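PDB 2JHP: VP4 CORE protein from Bluetongue virus, which caps viral messenger RNA, acting as a multifunctional RNA-capping enzyme within the inner core of the virus. Local coordinates for residues Tyr124-Ala129 against Arg146-Tyr151; Glu138-Ala143 against Leu390-Lys395. All coordinates share one frame; numbering follows the deposited sequence.

Interaction 1 of 2, residues Tyr124-Ala129 against Arg146-Tyr151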
ATOM      1  N   TYR A 124      -6.778  -5.010   6.404  1.00 19.47           N
ATOM      2  CA  TYR A 124      -8.203  -5.313   6.253  1.00 13.05           C
ATOM      3  C   TYR A 124      -8.436  -6.043   4.922  1.00 14.09           C
ATOM      4  O   TYR A 124      -9.190  -7.036   4.864  1.00 12.86           O
ATOM      5  CB  TYR A 124      -9.056  -4.036   6.339  1.00 13.26           C
ATOM      6  CG  TYR A 124     -10.481  -4.190   5.823  1.00 29.51           C
ATOM      7  CD1 TYR A 124     -11.490  -4.720   6.635  1.00 28.85           C
ATOM      8  CD2 TYR A 124     -10.822  -3.801   4.518  1.00 10.92           C
ATOM      9  CE1 TYR A 124     -12.796  -4.858   6.167  1.00 19.08           C
ATOM     10  CE2 TYR A 124     -12.133  -3.939   4.035  1.00 20.86           C
ATOM     11  CZ  TYR A 124     -13.115  -4.470   4.866  1.00 11.94           C
ATOM     12  OH  TYR A 124     -14.413  -4.620   4.395  1.00 28.21           O
ATOM     13  N   ALA A 125      -7.764  -5.551   3.876  1.00 15.69           N
ATOM     14  CA  ALA A 125      -7.895  -6.094   2.525  1.00 11.76           C
ATOM     15  C   ALA A 125      -7.343  -7.513   2.375  1.00 25.53           C
ATOM     16  O   ALA A 125      -7.861  -8.284   1.565  1.00 20.19           O
ATOM     17  CB  ALA A 125      -7.267  -5.161   1.486  1.00 11.62           C
ATOM     18  N   PHE A 126      -6.310  -7.858   3.145  1.00 21.18           N
ATOM     19  CA  PHE A 126      -5.763  -9.216   3.094  1.00 20.30           C
ATOM     20  C   PHE A 126      -6.719 -10.183   3.782  1.00 18.77           C
ATOM     21  O   PHE A 126      -6.744 -11.377   3.461  1.00 18.04           O
ATOM     22  CB  PHE A 126      -4.372  -9.298   3.729  1.00 14.65           C
ATOM     23  CG  PHE A 126      -3.268  -8.806   2.841  1.00  9.55           C
ATOM     24  CD1 PHE A 126      -2.499  -7.699   3.202  1.00 10.33           C
ATOM     25  CD2 PHE A 126      -2.982  -9.451   1.629  1.00 12.95           C
ATOM     26  CE1 PHE A 126      -1.461  -7.237   2.371  1.00 11.70           C
ATOM     27  CE2 PHE A 126      -1.943  -8.994   0.791  1.00 15.22           C
ATOM     28  CZ  PHE A 126      -1.187  -7.881   1.168  1.00 22.27           C
ATOM     29  N   LYS A 127      -7.507  -9.657   4.718  1.00 18.97           N
ATOM     30  CA  LYS A 127      -8.508 -10.453   5.429  1.00 17.71           C
ATOM     31  C   LYS A 127      -9.736 -10.689   4.564  1.00 16.68           C
ATOM     32  O   LYS A 127     -10.388 -11.726   4.683  1.00 16.36           O
ATOM     33  CB  LYS A 127      -8.922  -9.790   6.751  1.00 17.07           C
ATOM     34  CG  LYS A 127      -7.802  -9.663   7.783  1.00 37.19           C
ATOM     35  CD  LYS A 127      -7.204 -11.026   8.106  1.00 20.41           C
ATOM     36  CE  LYS A 127      -5.985 -10.928   9.002  1.00 28.76           C
ATOM     37  NZ  LYS A 127      -5.197 -12.204   8.968  1.00 38.02           N
ATOM     38  N   MET A 128     -10.034  -9.742   3.677  1.00 13.04           N
ATOM     39  CA  MET A 128     -11.282  -9.775   2.926  1.00 15.29           C
ATOM     40  C   MET A 128     -11.154 -10.029   1.420  1.00 20.24           C
ATOM     41  O   MET A 128     -12.168 -10.188   0.745  1.00 21.25           O
ATOM     42  CB  MET A 128     -12.093  -8.500   3.176  1.00 19.87           C
ATOM     43  CG  MET A 128     -12.364  -8.182   4.637  1.00 25.93           C
ATOM     44  SD  MET A 128     -13.468  -9.357   5.426  1.00 21.34           S
ATOM     45  CE  MET A 128     -13.633  -8.625   7.045  1.00 31.08           C
ATOM     46  N   ALA A 129      -9.940 -10.083   0.877  1.00 16.63           N
ATOM     47  CA  ALA A 129      -9.806 -10.212  -0.584  1.00 26.33           C
ATOM     48  C   ALA A 129      -8.821 -11.274  -1.070  1.00 16.56           C
ATOM     49  O   ALA A 129      -7.898 -11.663  -0.354  1.00 24.49           O
ATOM     50  CB  ALA A 129      -9.504  -8.844  -1.234  1.00 14.77           C
ATOM     51  N   ARG A 146      -0.038 -18.399  -1.852  1.00 11.87           N
ATOM     52  CA  ARG A 146      -0.850 -19.587  -2.095  1.00 19.75           C
ATOM     53  C   ARG A 146      -2.353 -19.288  -2.048  1.00  9.11           C
ATOM     54  O   ARG A 146      -3.169 -20.167  -2.314  1.00 16.18           O
ATOM     55  CB  ARG A 146      -0.503 -20.686  -1.082  1.00 11.90           C
ATOM     56  CG  ARG A 146       0.807 -21.419  -1.344  1.00 39.64           C
ATOM     57  CD  ARG A 146       0.981 -22.611  -0.396  1.00 31.29           C
ATOM     58  NE  ARG A 146      -0.263 -23.378  -0.222  1.00 34.64           N
ATOM     59  CZ  ARG A 146      -0.562 -24.522  -0.846  1.00 10.64           C
ATOM     60  NH1 ARG A 146       0.287 -25.083  -1.704  1.00 41.01           N
ATOM     61  NH2 ARG A 146      -1.727 -25.110  -0.604  1.00 46.58           N
ATOM     62  N   LEU A 147      -2.712 -18.053  -1.709  1.00 17.02           N
ATOM     63  CA  LEU A 147      -4.106 -17.642  -1.630  1.00  6.76           C
ATOM     64  C   LEU A 147      -4.380 -16.369  -2.425  1.00 13.64           C
ATOM     65  O   LEU A 147      -5.220 -16.361  -3.323  1.00 20.97           O
ATOM     66  CB  LEU A 147      -4.495 -17.408  -0.180  1.00 10.31           C
ATOM     67  CG  LEU A 147      -5.981 -17.137   0.097  1.00 12.15           C
ATOM     68  CD1 LEU A 147      -6.758 -18.428   0.097  1.00  8.10           C
ATOM     69  CD2 LEU A 147      -6.116 -16.455   1.428  1.00  4.78           C
ATOM     70  N   HIS A 148      -3.678 -15.293  -2.077  1.00 14.63           N
ATOM     71  CA  HIS A 148      -3.836 -14.011  -2.749  1.00 22.34           C
ATOM     72  C   HIS A 148      -3.269 -14.039  -4.168  1.00 16.54           C
ATOM     73  O   HIS A 148      -2.281 -14.716  -4.438  1.00 12.76           O
ATOM     74  CB  HIS A 148      -3.165 -12.898  -1.944  1.00 20.85           C
ATOM     75  CG  HIS A 148      -3.569 -12.867  -0.500  1.00  2.79           C
ATOM     76  ND1 HIS A 148      -4.673 -12.175  -0.048  1.00 24.73           N
ATOM     77  CD2 HIS A 148      -3.015 -13.448   0.593  1.00 19.22           C
ATOM     78  CE1 HIS A 148      -4.776 -12.329   1.259  1.00  1.82           C
ATOM     79  NE2 HIS A 148      -3.785 -13.097   1.672  1.00 28.71           N
ATOM     80  N   LYS A 149      -3.932 -13.303  -5.058  1.00 13.41           N
ATOM     81  CA  LYS A 149      -3.511 -13.090  -6.435  1.00  9.04           C
ATOM     82  C   LYS A 149      -3.148 -11.614  -6.570  1.00  7.02           C
ATOM     83  O   LYS A 149      -3.998 -10.736  -6.382  1.00 10.76           O
ATOM     84  CB  LYS A 149      -4.639 -13.452  -7.410  1.00 11.36           C
ATOM     85  CG  LYS A 149      -5.176 -14.893  -7.299  1.00 14.65           C
ATOM     86  CD  LYS A 149      -4.135 -15.925  -7.697  1.00 15.09           C
ATOM     87  CE  LYS A 149      -4.522 -17.316  -7.215  1.00106.72           C
ATOM     88  NZ  LYS A 149      -3.335 -18.222  -7.107  1.00 25.98           N
ATOM     89  N   ILE A 150      -1.875 -11.350  -6.863  1.00 18.33           N
ATOM     90  CA  ILE A 150      -1.335  -9.993  -6.850  1.00 45.03           C
ATOM     91  C   ILE A 150      -1.075  -9.473  -8.265  1.00 34.96           C
ATOM     92  O   ILE A 150      -0.206  -9.987  -8.980  1.00 11.57           O
ATOM     93  CB  ILE A 150      -0.027  -9.916  -6.016  1.00 69.74           C
ATOM     94  CG1 ILE A 150      -0.208 -10.489  -4.595  1.00 29.80           C
ATOM     95  CG2 ILE A 150       0.535  -8.502  -6.017  1.00 34.22           C
ATOM     96  CD1 ILE A 150      -1.398  -9.947  -3.775  1.00  7.60           C
ATOM     97  N   TYR A 151      -1.838  -8.449  -8.646  1.00 13.97           N
ATOM     98  CA  TYR A 151      -1.742  -7.807  -9.952  1.00 11.56           C
ATOM     99  C   TYR A 151      -1.287  -6.363  -9.850  1.00 15.82           C
ATOM    100  O   TYR A 151      -1.380  -5.718  -8.797  1.00 13.11           O
ATOM    101  CB  TYR A 151      -3.095  -7.794 -10.651  1.00 16.81           C
ATOM    102  CG  TYR A 151      -3.787  -9.135 -10.753  1.00-11.14           C
ATOM    103  CD1 TYR A 151      -4.870  -9.452  -9.920  1.00 25.36           C
ATOM    104  CD2 TYR A 151      -3.390 -10.084 -11.695  1.00 20.56           C
ATOM    105  CE1 TYR A 151      -5.525 -10.681 -10.021  1.00 11.04           C
ATOM    106  CE2 TYR A 151      -4.060 -11.321 -11.787  1.00-12.07           C
ATOM    107  CZ  TYR A 151      -5.109 -11.597 -10.949  1.00 32.49           C
ATOM    108  OH  TYR A 151      -5.728 -12.802 -11.063  1.00 11.09           O
TER

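Interaction 2 of 2, residues Glu138-Ala143 against Leu390-Lys395. With SAH (S-adenosyl-L-homocysteine), chain B; GUN (guanine), chain D.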
ATOM      1  N   GLU A 138       5.290  -3.768  -1.740  1.00 15.02           N
ATOM      2  CA  GLU A 138       4.572  -3.701  -0.445  1.00 16.32           C
ATOM      3  C   GLU A 138       3.446  -4.740  -0.307  1.00 22.48           C
ATOM      4  O   GLU A 138       3.195  -5.244   0.790  1.00 15.78           O
ATOM      5  CB  GLU A 138       4.026  -2.298  -0.161  1.00 11.57           C
ATOM      6  CG  GLU A 138       2.649  -2.027  -0.755  1.00 22.44           C
ATOM      7  CD  GLU A 138       2.693  -1.879  -2.262  1.00 12.60           C
ATOM      8  OE1 GLU A 138       3.421  -0.988  -2.738  1.00 28.80           O
ATOM      9  OE2 GLU A 138       2.008  -2.643  -2.970  1.00 54.71           O
ATOM     10  N   THR A 139       2.785  -5.058  -1.418  1.00 19.57           N
ATOM     11  CA  THR A 139       1.705  -6.030  -1.398  1.00 18.65           C
ATOM     12  C   THR A 139       2.244  -7.454  -1.388  1.00 11.49           C
ATOM     13  O   THR A 139       1.804  -8.272  -0.578  1.00 16.31           O
ATOM     14  CB  THR A 139       0.714  -5.824  -2.550  1.00 12.89           C
ATOM     15  OG1 THR A 139       0.258  -4.471  -2.527  1.00 18.24           O
ATOM     16  CG2 THR A 139      -0.495  -6.739  -2.377  1.00 12.88           C
ATOM     17  N   LEU A 140       3.199  -7.734  -2.273  1.00 14.10           N
ATOM     18  CA  LEU A 140       3.874  -9.034  -2.312  1.00 14.56           C
ATOM     19  C   LEU A 140       4.425  -9.418  -0.939  1.00 27.33           C
ATOM     20  O   LEU A 140       4.228 -10.540  -0.469  1.00 17.69           O
ATOM     21  CB  LEU A 140       5.016  -9.025  -3.343  1.00 12.21           C
ATOM     22  CG  LEU A 140       4.676  -8.950  -4.829  1.00 20.16           C
ATOM     23  CD1 LEU A 140       5.929  -8.842  -5.638  1.00  6.55           C
ATOM     24  CD2 LEU A 140       3.897 -10.195  -5.262  1.00-11.41           C
ATOM     25  N   ASN A 141       5.106  -8.472  -0.303  1.00  9.61           N
ATOM     26  CA  ASN A 141       5.701  -8.672   1.016  1.00 12.62           C
ATOM     27  C   ASN A 141       4.770  -9.184   2.109  1.00 11.84           C
ATOM     28  O   ASN A 141       5.209  -9.922   2.986  1.00 15.12           O
ATOM     29  CB  ASN A 141       6.376  -7.387   1.489  1.00 13.57           C
ATOM     30  CG  ASN A 141       7.721  -7.181   0.863  1.00  6.68           C
ATOM     31  OD1 ASN A 141       8.237  -8.056   0.168  1.00 17.56           O
ATOM     32  ND2 ASN A 141       8.303  -6.017   1.096  1.00 23.82           N
ATOM     33  N   ASP A 142       3.499  -8.801   2.069  1.00 18.65           N
ATOM     34  CA  ASP A 142       2.568  -9.235   3.106  1.00 54.60           C
ATOM     35  C   ASP A 142       1.528 -10.251   2.616  1.00 29.14           C
ATOM     36  O   ASP A 142       0.563 -10.547   3.324  1.00 25.64           O
ATOM     37  CB  ASP A 142       1.899  -8.022   3.768  1.00 29.35           C
ATOM     38  CG  ASP A 142       2.895  -7.098   4.459  1.00 32.31           C
ATOM     39  OD1 ASP A 142       3.760  -7.595   5.198  1.00  8.22           O
ATOM     40  OD2 ASP A 142       2.819  -5.863   4.265  1.00 15.68           O
ATOM     41  N   ALA A 143       1.746 -10.797   1.419  1.00 20.57           N
ATOM     42  CA  ALA A 143       0.768 -11.676   0.757  1.00  9.41           C
ATOM     43  C   ALA A 143       1.079 -13.147   0.933  1.00 13.02           C
ATOM     44  O   ALA A 143       2.242 -13.545   0.879  1.00 19.32           O
ATOM     45  CB  ALA A 143       0.672 -11.352  -0.733  1.00 15.12           C
ATOM     46  N   LEU A 390       8.974 -10.153 -11.715  1.00 16.94           N
ATOM     47  CA  LEU A 390       8.945 -11.601 -11.739  1.00  7.71           C
ATOM     48  C   LEU A 390       7.665 -12.165 -11.110  1.00  8.60           C
ATOM     49  O   LEU A 390       7.131 -13.175 -11.587  1.00 10.07           O
ATOM     50  CB  LEU A 390      10.197 -12.184 -11.076  1.00 11.95           C
ATOM     51  CG  LEU A 390      11.535 -11.926 -11.802  1.00  7.52           C
ATOM     52  CD1 LEU A 390      12.692 -12.531 -11.044  1.00 20.64           C
ATOM     53  CD2 LEU A 390      11.550 -12.430 -13.253  1.00  8.23           C
ATOM     54  N   HIS A 391       7.155 -11.481 -10.085  1.00 13.27           N
ATOM     55  CA  HIS A 391       6.194 -12.076  -9.169  1.00 12.27           C
ATOM     56  C   HIS A 391       4.805 -11.435  -9.153  1.00 15.78           C
ATOM     57  O   HIS A 391       3.968 -11.830  -8.347  1.00 38.92           O
ATOM     58  CB  HIS A 391       6.784 -12.106  -7.740  1.00-10.06           C
ATOM     59  CG  HIS A 391       8.090 -12.832  -7.646  1.00 15.17           C
ATOM     60  ND1 HIS A 391       8.226 -14.156  -7.992  1.00 13.75           N
ATOM     61  CD2 HIS A 391       9.315 -12.419  -7.249  1.00 15.21           C
ATOM     62  CE1 HIS A 391       9.480 -14.527  -7.819  1.00 15.03           C
ATOM     63  NE2 HIS A 391      10.161 -13.491  -7.364  1.00 25.09           N
ATOM     64  N   ILE A 392       4.568 -10.452 -10.017  1.00 23.04           N
ATOM     65  CA  ILE A 392       3.250  -9.808 -10.123  1.00  1.51           C
ATOM     66  C   ILE A 392       2.694 -10.062 -11.517  1.00 13.05           C
ATOM     67  O   ILE A 392       3.393  -9.896 -12.522  1.00 15.25           O
ATOM     68  CB  ILE A 392       3.333  -8.273  -9.897  1.00 17.63           C
ATOM     69  CG1 ILE A 392       3.587  -7.947  -8.428  1.00 -4.28           C
ATOM     70  CG2 ILE A 392       2.072  -7.561 -10.392  1.00 20.37           C
ATOM     71  CD1 ILE A 392       4.119  -6.537  -8.179  1.00 24.43           C
ATOM     72  N   VAL A 393       1.436 -10.471 -11.584  1.00  8.80           N
ATOM     73  CA  VAL A 393       0.779 -10.587 -12.873  1.00  9.38           C
ATOM     74  C   VAL A 393       0.457  -9.194 -13.395  1.00  7.17           C
ATOM     75  O   VAL A 393      -0.219  -8.402 -12.741  1.00 17.74           O
ATOM     76  CB  VAL A 393      -0.502 -11.452 -12.818  1.00  7.37           C
ATOM     77  CG1 VAL A 393      -0.993 -11.742 -14.237  1.00 -9.96           C
ATOM     78  CG2 VAL A 393      -0.227 -12.754 -12.077  1.00-11.56           C
ATOM     79  N   ARG A 394       0.987  -8.907 -14.579  1.00 -8.38           N
ATOM     80  CA  ARG A 394       0.790  -7.615 -15.252  1.00-10.37           C
ATOM     81  C   ARG A 394      -0.639  -7.584 -15.808  1.00 10.97           C
ATOM     82  O   ARG A 394      -0.973  -8.376 -16.679  1.00 14.03           O
ATOM     83  CB  ARG A 394       1.863  -7.421 -16.344  1.00-11.25           C
ATOM     84  CG  ARG A 394       1.914  -6.018 -16.912  1.00-10.12           C
ATOM     85  CD  ARG A 394       3.227  -5.672 -17.553  1.00 18.46           C
ATOM     86  NE  ARG A 394       3.256  -4.249 -17.889  1.00 23.68           N
ATOM     87  CZ  ARG A 394       3.712  -3.285 -17.091  1.00 21.18           C
ATOM     88  NH1 ARG A 394       4.198  -3.576 -15.886  1.00 35.79           N
ATOM     89  NH2 ARG A 394       3.687  -2.023 -17.498  1.00 33.54           N
ATOM     90  N   LYS A 395      -1.469  -6.693 -15.255  1.00 13.41           N
ATOM     91  CA  LYS A 395      -2.892  -6.553 -15.606  1.00  9.93           C
ATOM     92  C   LYS A 395      -3.373  -5.156 -15.238  1.00 14.09           C
ATOM     93  O   LYS A 395      -3.049  -4.652 -14.162  1.00 16.86           O
ATOM     94  CB  LYS A 395      -3.731  -7.558 -14.806  1.00 13.71           C
ATOM     95  CG  LYS A 395      -4.817  -8.280 -15.585  1.00 18.04           C
ATOM     96  CD  LYS A 395      -4.279  -9.597 -16.124  1.00 28.13           C
ATOM     97  CE  LYS A 395      -5.385 -10.520 -16.608  1.00 38.42           C
ATOM     98  NZ  LYS A 395      -4.879 -11.913 -16.767  1.00 20.67           N
TER
HETATM   99  N   SAH B1645      -1.511  -0.762  -4.358  1.00 34.62           N
HETATM  100  CA  SAH B1645      -0.230  -0.611  -3.599  1.00 17.59           C
HETATM  101  CB  SAH B1645       0.804   0.313  -4.249  1.00 14.75           C
HETATM  102  CG  SAH B1645       0.355   1.422  -5.184  1.00 48.60           C
HETATM  103  SD  SAH B1645       1.778   2.120  -6.066  1.00 14.02           S
HETATM  104  C   SAH B1645      -0.449  -0.236  -2.141  1.00 19.67           C
HETATM  105  O   SAH B1645      -1.345  -0.773  -1.486  1.00 20.34           O
HETATM  106  OXT SAH B1645       0.280   0.579  -1.577  1.00 46.07           O
HETATM  107  C5' SAH B1645       0.755   2.336  -7.550  1.00 -6.02           C
HETATM  108  C4' SAH B1645       1.024   1.286  -8.615  1.00  4.74           C
HETATM  109  O4' SAH B1645      -0.150   1.008  -9.352  1.00  7.70           O
HETATM  110  C3' SAH B1645       2.088   1.727  -9.616  1.00  0.69           C
HETATM  111  O3' SAH B1645       2.920   0.602  -9.846  1.00 -7.14           O
HETATM  112  C2' SAH B1645       1.308   2.041 -10.883  1.00 -0.27           C
HETATM  113  O2' SAH B1645       2.019   1.743 -12.055  1.00 10.14           O
HETATM  114  C1' SAH B1645       0.106   1.107 -10.749  1.00 -1.73           C
HETATM  115  N9  SAH B1645      -1.074   1.563 -11.517  1.00 14.19           N
HETATM  116  C8  SAH B1645      -1.501   2.857 -11.710  1.00 -2.81           C
HETATM  117  N7  SAH B1645      -2.619   2.835 -12.479  1.00 19.58           N
HETATM  118  C5  SAH B1645      -2.915   1.549 -12.782  1.00 -6.33           C
HETATM  119  C6  SAH B1645      -3.941   0.955 -13.523  1.00 10.97           C
HETATM  120  N6  SAH B1645      -4.878   1.708 -14.096  1.00  9.62           N
HETATM  121  N1  SAH B1645      -3.993  -0.420 -13.654  1.00  5.85           N
HETATM  122  C2  SAH B1645      -3.027  -1.208 -13.051  1.00 18.83           C
HETATM  123  N3  SAH B1645      -2.010  -0.625 -12.316  1.00  8.90           N
HETATM  124  C4  SAH B1645      -1.949   0.734 -12.182  1.00 -4.23           C
HETATM  125  N9  GUN D1647      12.110  -4.364  -2.164  1.00 27.86           N
HETATM  126  C8  GUN D1647      11.226  -4.203  -1.175  1.00 88.23           C
HETATM  127  N7  GUN D1647      10.947  -5.388  -0.629  1.00 42.40           N
HETATM  128  C5  GUN D1647      11.659  -6.309  -1.267  1.00 30.15           C
HETATM  129  C6  GUN D1647      11.761  -7.690  -1.117  1.00 41.97           C
HETATM  130  O6  GUN D1647      11.108  -8.277  -0.252  1.00 30.11           O
HETATM  131  N1  GUN D1647      12.629  -8.391  -1.970  1.00 19.21           N
HETATM  132  C2  GUN D1647      13.350  -7.663  -2.947  1.00 50.09           C
HETATM  133  N2  GUN D1647      14.166  -8.298  -3.768  1.00 30.84           N
HETATM  134  N3  GUN D1647      13.232  -6.327  -3.063  1.00 19.65           N
HETATM  135  C4  GUN D1647      12.405  -5.653  -2.247  1.00 42.87           C

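Interaction 1 of 2, residues Tyr124-Ala129 against Arg146-Tyr151
F126 drives the rim of its ring onto the imidazole of H148, a T-shaped pair that ties helix 114-128 to the loop just ahead of strand 149-152. This is part of a Rossmann-like methyltransferase fold with the 3-2-1-4-5-7-6 strand order. The ring planes stand at 87° and the centroids are 5.0 Å apart. The touching atom is CD2 of F126, 3.4 Å from H148 CE1, over one face of the imidazole but nearer its rim than its centre. H148 has CG beside its own backbone N (chi1 -51°), and its CE1 corner points at the last turn of the helix, where F126 O lies in the imidazole plane, 3.1 Å from H148 CE1. F126 therefore meets this ring twice, by carbonyl at the edge and by phenyl over the face; its phenyl also stacks with F132.

The side of H148 that faces F126 is the tight one, and H148 itself is buried. The other face of the imidazole is covered more loosely by CD2 of its neighbour L147, 4.1 Å above the plane, and L147 itself is exposed to solvent. Just past the end of the helix, A129 adds a weak bond: H148 ND1 gives its hydrogen to A129 O over 3.3 Å, bent to 124°.

Interaction 2 of 2, residues Glu138-Ala143 against Leu390-Lys395
OE2 of E138 takes three hydrogen bonds from its own stretch of chain: T139 OG1 donates to it over 2.6 Å through the anti lone pair, T139 N adds a weak bond, and E136 N supplies a third. With chi1 at 87°, CG of E138 sits between the backbone N and the carbonyl carbon, and a bend at chi2 folds the carboxylate back over the start of T139. This also lays it against S-adenosyl-L-homocysteine, E138 OE2 lying 3.1 Å from CA of that ligand.

Farther along the helix, N141 turns to a different ligand, its ND2 reaching N7 of guanine in a nearly straight bond (3.2 Å, 167°); D184 O and R214 NH1 hold the same base.

In the Rossmann-like methyltransferase fold this is helix 137-141, which follows strand 131-132, and it leans on the passage from helix 380-391 into edge strand 393-394. L140 does the leaning. One branch, CD1, packs 3.8 Å from CG1 of I392 and 4.0 Å from CB of H391; the other, CD2, comes within 3.5 Å of H391 O. The imidazole of H391 is occupied on both nitrogens, NE2 by Y185 O and ND1 by R350 NH2. Beyond strand 393-394 the chain returns to S-adenosyl-L-homocysteine, where K395 O lies 3.6 Å from C2 of its adenine.

Overall arrangement
Both contacts are buried and both serve one mixed sheet, in which strands 149-152 and 393-394 run side by side; I150 O and V393 N, 3.1 Å apart, probably hydrogen-bond there. Interaction 1 brings in the helix before strand 131-132, interaction 2 the helix after it, and the two meet where F126 CZ packs 3.5 Å from T139 O. Their chemistry differs with their place. Residues 124-129 and 146-151 join through crossed aromatic rings and carbonyls of the last helical turn and of the residue just past it, with solvent along one flank. Between 138-143 and 390-395 the joint is aliphatic, while E138, N141 and K395 of those segments line the S-adenosyl-L-homocysteine and guanine pockets.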